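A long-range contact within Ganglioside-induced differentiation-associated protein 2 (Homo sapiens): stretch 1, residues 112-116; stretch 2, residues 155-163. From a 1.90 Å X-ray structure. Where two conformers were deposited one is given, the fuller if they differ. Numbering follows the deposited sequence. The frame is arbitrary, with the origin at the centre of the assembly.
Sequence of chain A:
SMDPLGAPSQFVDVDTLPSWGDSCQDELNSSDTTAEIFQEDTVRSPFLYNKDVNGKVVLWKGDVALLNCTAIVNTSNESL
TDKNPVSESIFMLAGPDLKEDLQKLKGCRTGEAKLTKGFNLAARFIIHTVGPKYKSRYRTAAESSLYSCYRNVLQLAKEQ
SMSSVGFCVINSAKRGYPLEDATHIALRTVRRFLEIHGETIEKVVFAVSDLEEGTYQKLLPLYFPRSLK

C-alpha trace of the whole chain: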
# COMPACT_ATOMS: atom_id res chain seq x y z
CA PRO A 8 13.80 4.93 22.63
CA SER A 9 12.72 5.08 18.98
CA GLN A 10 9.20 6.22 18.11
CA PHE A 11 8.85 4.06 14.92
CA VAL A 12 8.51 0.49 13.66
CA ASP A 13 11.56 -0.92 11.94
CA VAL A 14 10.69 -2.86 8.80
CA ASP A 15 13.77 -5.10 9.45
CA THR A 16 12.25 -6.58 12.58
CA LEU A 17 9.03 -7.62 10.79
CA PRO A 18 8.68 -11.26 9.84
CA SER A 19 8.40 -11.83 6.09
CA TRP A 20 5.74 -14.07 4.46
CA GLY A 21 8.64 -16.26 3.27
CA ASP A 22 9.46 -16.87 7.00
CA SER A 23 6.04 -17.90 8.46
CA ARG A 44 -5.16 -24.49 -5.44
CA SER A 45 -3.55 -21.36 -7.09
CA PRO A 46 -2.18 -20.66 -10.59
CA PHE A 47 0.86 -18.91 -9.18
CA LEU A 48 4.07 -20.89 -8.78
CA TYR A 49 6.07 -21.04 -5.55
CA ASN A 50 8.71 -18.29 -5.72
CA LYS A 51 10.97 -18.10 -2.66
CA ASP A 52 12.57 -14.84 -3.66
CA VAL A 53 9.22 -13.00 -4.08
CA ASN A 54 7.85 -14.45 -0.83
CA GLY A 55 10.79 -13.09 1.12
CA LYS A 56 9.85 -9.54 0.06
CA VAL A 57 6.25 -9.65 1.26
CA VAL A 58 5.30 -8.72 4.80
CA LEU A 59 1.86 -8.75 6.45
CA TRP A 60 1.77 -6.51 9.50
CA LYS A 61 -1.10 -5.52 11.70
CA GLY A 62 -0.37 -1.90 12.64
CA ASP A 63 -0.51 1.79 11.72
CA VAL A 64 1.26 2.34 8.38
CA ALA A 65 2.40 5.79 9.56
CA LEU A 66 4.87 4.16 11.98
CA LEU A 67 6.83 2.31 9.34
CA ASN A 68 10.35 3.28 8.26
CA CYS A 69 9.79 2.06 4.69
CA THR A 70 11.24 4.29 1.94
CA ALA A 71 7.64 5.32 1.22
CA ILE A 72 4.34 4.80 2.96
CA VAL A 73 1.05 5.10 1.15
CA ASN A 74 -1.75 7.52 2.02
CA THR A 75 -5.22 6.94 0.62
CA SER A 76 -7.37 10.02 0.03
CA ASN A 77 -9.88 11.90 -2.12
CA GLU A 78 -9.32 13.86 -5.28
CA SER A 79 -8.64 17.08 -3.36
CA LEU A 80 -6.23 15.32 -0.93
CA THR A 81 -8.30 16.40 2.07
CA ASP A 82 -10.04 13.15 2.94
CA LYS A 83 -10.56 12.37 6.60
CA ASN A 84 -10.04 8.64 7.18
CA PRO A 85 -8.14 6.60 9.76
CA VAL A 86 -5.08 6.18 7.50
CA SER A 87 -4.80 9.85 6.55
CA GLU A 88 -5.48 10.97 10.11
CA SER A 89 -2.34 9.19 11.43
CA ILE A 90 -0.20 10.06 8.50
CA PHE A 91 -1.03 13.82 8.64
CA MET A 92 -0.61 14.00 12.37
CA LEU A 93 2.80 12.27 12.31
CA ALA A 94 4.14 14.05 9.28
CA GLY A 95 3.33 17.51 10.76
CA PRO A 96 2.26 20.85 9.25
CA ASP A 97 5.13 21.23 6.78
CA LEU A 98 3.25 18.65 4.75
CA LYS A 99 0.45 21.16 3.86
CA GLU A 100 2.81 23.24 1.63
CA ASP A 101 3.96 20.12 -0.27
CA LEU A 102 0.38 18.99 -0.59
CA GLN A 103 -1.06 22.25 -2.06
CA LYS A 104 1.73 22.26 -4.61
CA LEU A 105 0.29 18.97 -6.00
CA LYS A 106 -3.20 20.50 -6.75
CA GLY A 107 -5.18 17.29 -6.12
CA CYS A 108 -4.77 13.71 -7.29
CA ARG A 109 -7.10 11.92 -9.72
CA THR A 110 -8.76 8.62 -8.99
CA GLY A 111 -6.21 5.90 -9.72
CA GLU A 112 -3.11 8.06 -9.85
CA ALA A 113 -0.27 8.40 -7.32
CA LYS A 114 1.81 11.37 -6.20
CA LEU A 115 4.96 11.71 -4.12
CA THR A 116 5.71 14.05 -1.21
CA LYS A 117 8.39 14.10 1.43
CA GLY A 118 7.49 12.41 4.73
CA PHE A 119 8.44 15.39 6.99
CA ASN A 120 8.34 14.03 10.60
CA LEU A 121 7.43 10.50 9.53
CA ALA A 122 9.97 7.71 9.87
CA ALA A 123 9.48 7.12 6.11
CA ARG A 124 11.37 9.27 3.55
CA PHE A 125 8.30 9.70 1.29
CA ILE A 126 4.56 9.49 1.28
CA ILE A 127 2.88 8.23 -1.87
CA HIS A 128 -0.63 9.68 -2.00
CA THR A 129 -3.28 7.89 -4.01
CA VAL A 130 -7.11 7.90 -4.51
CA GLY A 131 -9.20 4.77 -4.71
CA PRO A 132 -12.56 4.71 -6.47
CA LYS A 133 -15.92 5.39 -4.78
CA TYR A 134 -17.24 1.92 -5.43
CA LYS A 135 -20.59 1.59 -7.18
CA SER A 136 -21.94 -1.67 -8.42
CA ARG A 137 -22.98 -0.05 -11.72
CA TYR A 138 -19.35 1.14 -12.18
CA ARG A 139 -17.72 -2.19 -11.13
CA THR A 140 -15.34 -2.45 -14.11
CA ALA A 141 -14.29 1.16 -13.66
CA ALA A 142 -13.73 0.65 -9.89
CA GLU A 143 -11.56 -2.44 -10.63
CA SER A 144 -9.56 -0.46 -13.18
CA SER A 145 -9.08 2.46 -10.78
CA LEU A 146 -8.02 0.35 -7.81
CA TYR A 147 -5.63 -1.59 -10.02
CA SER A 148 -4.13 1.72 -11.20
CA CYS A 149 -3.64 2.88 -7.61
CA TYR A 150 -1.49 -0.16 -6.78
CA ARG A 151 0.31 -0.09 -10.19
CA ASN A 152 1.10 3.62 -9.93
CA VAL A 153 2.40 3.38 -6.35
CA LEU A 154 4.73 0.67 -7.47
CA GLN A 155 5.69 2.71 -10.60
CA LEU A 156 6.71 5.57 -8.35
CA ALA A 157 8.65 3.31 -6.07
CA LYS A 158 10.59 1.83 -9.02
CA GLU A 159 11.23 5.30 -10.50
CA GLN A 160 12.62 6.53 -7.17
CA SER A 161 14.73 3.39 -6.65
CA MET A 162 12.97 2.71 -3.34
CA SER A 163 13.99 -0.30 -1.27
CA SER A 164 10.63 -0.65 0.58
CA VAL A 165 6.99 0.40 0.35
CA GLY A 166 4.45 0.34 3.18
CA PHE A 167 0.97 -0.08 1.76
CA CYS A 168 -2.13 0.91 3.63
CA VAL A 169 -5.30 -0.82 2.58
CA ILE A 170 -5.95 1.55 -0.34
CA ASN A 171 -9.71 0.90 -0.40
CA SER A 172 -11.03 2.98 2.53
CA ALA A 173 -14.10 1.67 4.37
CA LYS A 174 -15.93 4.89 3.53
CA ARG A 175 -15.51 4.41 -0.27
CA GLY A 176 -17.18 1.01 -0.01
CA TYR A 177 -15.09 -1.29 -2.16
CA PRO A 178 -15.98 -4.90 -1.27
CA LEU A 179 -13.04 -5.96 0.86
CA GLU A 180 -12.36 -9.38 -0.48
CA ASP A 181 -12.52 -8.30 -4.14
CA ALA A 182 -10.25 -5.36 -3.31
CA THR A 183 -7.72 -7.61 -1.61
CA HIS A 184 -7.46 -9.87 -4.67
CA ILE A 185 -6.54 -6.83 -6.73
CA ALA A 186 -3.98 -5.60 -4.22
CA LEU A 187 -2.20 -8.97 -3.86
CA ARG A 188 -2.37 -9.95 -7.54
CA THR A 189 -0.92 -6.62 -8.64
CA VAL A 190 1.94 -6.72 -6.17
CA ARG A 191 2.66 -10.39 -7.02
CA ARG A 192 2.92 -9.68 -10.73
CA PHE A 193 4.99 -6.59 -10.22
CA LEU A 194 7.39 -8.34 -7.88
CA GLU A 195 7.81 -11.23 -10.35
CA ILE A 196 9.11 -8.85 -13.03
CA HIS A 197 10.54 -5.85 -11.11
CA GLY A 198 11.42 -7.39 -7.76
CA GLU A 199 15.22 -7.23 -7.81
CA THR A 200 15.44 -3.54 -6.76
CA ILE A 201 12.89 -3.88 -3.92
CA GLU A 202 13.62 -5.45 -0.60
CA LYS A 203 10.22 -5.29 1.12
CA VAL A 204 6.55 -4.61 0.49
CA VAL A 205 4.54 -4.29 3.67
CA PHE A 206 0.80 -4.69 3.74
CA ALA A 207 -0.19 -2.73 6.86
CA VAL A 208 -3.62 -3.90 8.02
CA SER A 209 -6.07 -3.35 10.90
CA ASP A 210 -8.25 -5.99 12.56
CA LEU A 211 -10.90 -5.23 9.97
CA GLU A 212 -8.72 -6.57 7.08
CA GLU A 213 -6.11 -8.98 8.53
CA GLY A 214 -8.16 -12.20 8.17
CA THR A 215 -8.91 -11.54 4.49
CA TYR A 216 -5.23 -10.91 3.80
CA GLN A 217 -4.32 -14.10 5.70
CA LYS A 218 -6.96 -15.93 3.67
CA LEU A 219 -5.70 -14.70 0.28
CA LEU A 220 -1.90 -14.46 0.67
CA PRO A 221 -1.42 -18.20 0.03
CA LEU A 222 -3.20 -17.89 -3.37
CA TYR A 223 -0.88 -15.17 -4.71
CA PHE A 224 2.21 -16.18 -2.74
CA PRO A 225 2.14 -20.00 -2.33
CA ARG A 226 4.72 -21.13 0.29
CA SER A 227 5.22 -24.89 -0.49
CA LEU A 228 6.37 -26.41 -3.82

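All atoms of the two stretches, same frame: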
# COMPACT_ATOMS: atom_id res chain seq x y z
N GLU A 112 -4.49 7.63 -9.66
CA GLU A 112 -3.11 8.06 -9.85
C GLU A 112 -2.39 8.19 -8.50
O GLU A 112 -3.02 8.18 -7.46
CB GLU A 112 -3.00 9.34 -10.71
CG GLU A 112 -3.22 10.65 -9.99
CD GLU A 112 -2.80 11.92 -10.78
OE1 GLU A 112 -1.65 12.02 -11.29
OE2 GLU A 112 -3.60 12.86 -10.83
N ALA A 113 -1.07 8.28 -8.54
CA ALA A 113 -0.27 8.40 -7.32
C ALA A 113 0.69 9.57 -7.41
O ALA A 113 1.18 9.89 -8.49
CB ALA A 113 0.48 7.12 -7.03
N LYS A 114 0.96 10.19 -6.28
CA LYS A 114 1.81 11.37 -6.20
C LYS A 114 2.69 11.38 -4.94
O LYS A 114 2.22 11.11 -3.83
CB LYS A 114 0.96 12.66 -6.23
CG LYS A 114 0.27 12.96 -7.57
CD LYS A 114 -0.34 14.35 -7.62
CE LYS A 114 -0.73 14.73 -9.04
NZ LYS A 114 -1.33 16.11 -9.06
N LEU A 115 3.94 11.78 -5.13
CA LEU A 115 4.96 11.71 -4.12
C LEU A 115 5.06 13.02 -3.35
O LEU A 115 5.01 14.11 -3.95
CB LEU A 115 6.29 11.45 -4.81
CG LEU A 115 7.42 11.03 -3.87
CD1 LEU A 115 7.26 9.57 -3.48
CD2 LEU A 115 8.75 11.27 -4.56
N THR A 116 5.18 12.93 -2.03
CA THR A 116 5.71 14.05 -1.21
C THR A 116 6.80 13.54 -0.30
O THR A 116 7.00 12.32 -0.16
CB THR A 116 4.62 14.73 -0.33
OG1 THR A 116 4.09 13.81 0.65
CG2 THR A 116 3.50 15.24 -1.16
N GLN A 155 4.99 1.96 -9.54
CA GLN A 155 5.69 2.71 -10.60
C GLN A 155 6.56 3.79 -9.99
O GLN A 155 7.72 3.98 -10.39
CB GLN A 155 4.68 3.36 -11.58
CG GLN A 155 5.26 4.20 -12.74
CD GLN A 155 4.20 4.59 -13.79
OE1 GLN A 155 3.05 4.16 -13.73
NE2 GLN A 155 4.60 5.39 -14.76
N LEU A 156 5.98 4.53 -9.05
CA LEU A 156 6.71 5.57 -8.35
C LEU A 156 7.87 4.99 -7.58
O LEU A 156 8.97 5.53 -7.60
CB LEU A 156 5.81 6.38 -7.42
CG LEU A 156 5.15 7.62 -8.02
CD1 LEU A 156 4.16 8.21 -7.03
CD2 LEU A 156 6.21 8.66 -8.41
N ALA A 157 7.61 3.91 -6.87
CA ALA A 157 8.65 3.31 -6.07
C ALA A 157 9.84 2.86 -6.95
O ALA A 157 11.01 3.00 -6.55
CB ALA A 157 8.12 2.14 -5.29
N LYS A 158 9.53 2.28 -8.10
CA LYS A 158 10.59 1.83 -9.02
C LYS A 158 11.35 3.05 -9.55
O LYS A 158 12.58 3.10 -9.45
CB LYS A 158 10.01 0.97 -10.16
CG LYS A 158 11.07 0.11 -10.85
CD LYS A 158 10.51 -1.17 -11.45
N GLU A 159 10.62 4.06 -10.02
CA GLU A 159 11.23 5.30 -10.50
C GLU A 159 12.15 5.97 -9.48
O GLU A 159 13.12 6.62 -9.86
CB GLU A 159 10.15 6.32 -10.88
CG GLU A 159 9.50 6.12 -12.23
CD GLU A 159 8.31 7.07 -12.46
OE1 GLU A 159 8.10 8.03 -11.67
OE2 GLU A 159 7.57 6.84 -13.43
N GLN A 160 11.81 5.89 -8.21
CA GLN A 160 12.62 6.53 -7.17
C GLN A 160 13.64 5.58 -6.57
O GLN A 160 14.20 5.90 -5.55
CB GLN A 160 11.72 7.05 -6.04
CG GLN A 160 10.92 8.28 -6.39
CD GLN A 160 11.82 9.46 -6.68
OE1 GLN A 160 12.81 9.71 -5.98
NE2 GLN A 160 11.50 10.17 -7.73
N SER A 161 13.86 4.42 -7.18
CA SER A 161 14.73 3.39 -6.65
C SER A 161 14.50 3.12 -5.17
O SER A 161 15.44 3.06 -4.40
CB SER A 161 16.22 3.74 -6.88
OG SER A 161 16.41 4.22 -8.20
N MET A 162 13.25 2.93 -4.76
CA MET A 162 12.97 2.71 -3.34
C MET A 162 13.22 1.27 -2.94
O MET A 162 12.89 0.37 -3.68
CB MET A 162 11.54 3.07 -3.02
CG MET A 162 11.16 4.47 -3.44
SD MET A 162 9.52 4.83 -2.76
CE MET A 162 9.20 6.41 -3.47
N SER A 163 13.77 1.05 -1.76
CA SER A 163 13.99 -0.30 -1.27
C SER A 163 12.77 -0.93 -0.56
O SER A 163 12.66 -2.16 -0.51
CB SER A 163 15.22 -0.32 -0.36
OG SER A 163 14.96 0.38 0.84

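This contact sets a strand against the end of a helix. In stretch 1, Lys114, Leu115 and Thr116 lie in a strand that continues later in the chain. In stretch 2, Gln155 to Glu159 form the last turn of a helix that begins earlier. The two axes approach to 9.5 Å, and their N-to-C directions differ by 43°. The closest backbone pairing is Ala113 with Leu156, whose CA atoms are 7.6 Å apart. That spacing leaves room for side chains between the two backbones. No hydrogen bond crosses the contact, so the packing rests on van der Waals contact and the burial of apolar groups. The buried surface is modest, 221 Å² summed over both sides.

Leu115 and Leu156 cover the most surface, with 76 and 75 Å² respectively. Each points its CA-to-CB bond toward the other stretch.

Leu156 is the helix's contribution. Its chi1 of -91° lies between the usual wells, while chi2 is t. The CD1 methyl reaches the backbone of stretch 1 at Ala113 and Lys114. It lies 3.7 Å from Ala113 O and 3.8 Å from Lys114 N. These are contacts between a methyl and polar backbone atoms, not hydrogen bonds, since a methyl carbon is not a conventional donor or acceptor. The same CD1 is 3.8 Å from Ala113 CB, an apolar pairing of two methyl groups. The small side chain of Ala113 also points toward the helix. Leu156 CD1 is further from Leu115, at 4.1 Å from Leu115 N and 4.5 Å from Leu115 CB. One methyl thus touches three successive residues of stretch 1.

Leu115 extends the contact past the end of the helix. Its side chain is in the t, p rotamer. Leu115 CD1 meets Met162 CE at 3.7 Å, a close apolar contact between two methyl groups. Met162 is buried and has chi angles m, t and t. The two t angles hold the thioether chain extended, so its terminal methyl reaches the leucine. Leu115 CD2 lies 4.1 Å from Gln160 CG. Here the leucine packs on the aliphatic part of the glutamine.

The backbone of stretch 2 brings these partners together. Glu159 N bonds to Gln155 O and Gln160 N to Leu156 O, both at 2.9 Å, in the helical i to i-4 pattern. Gln160 is the first residue to leave helical phi/psi. The chain then turns tightly. Ser161 N bonds to Lys158 O at 2.9 Å, and Met162 N bonds to Ala157 O at 2.9 Å. Ser161 has positive phi and psi, 45° and 50°, and makes no contact with the strand. On both sides of it in sequence, Gln160 and Met162 point toward stretch 1.

Side-chain directions alternate along stretch 1. Ala113 and Leu115 point toward stretch 2, while Lys114 points away and touches it through its backbone N. Its NZ is hydrogen-bonded elsewhere in the structure.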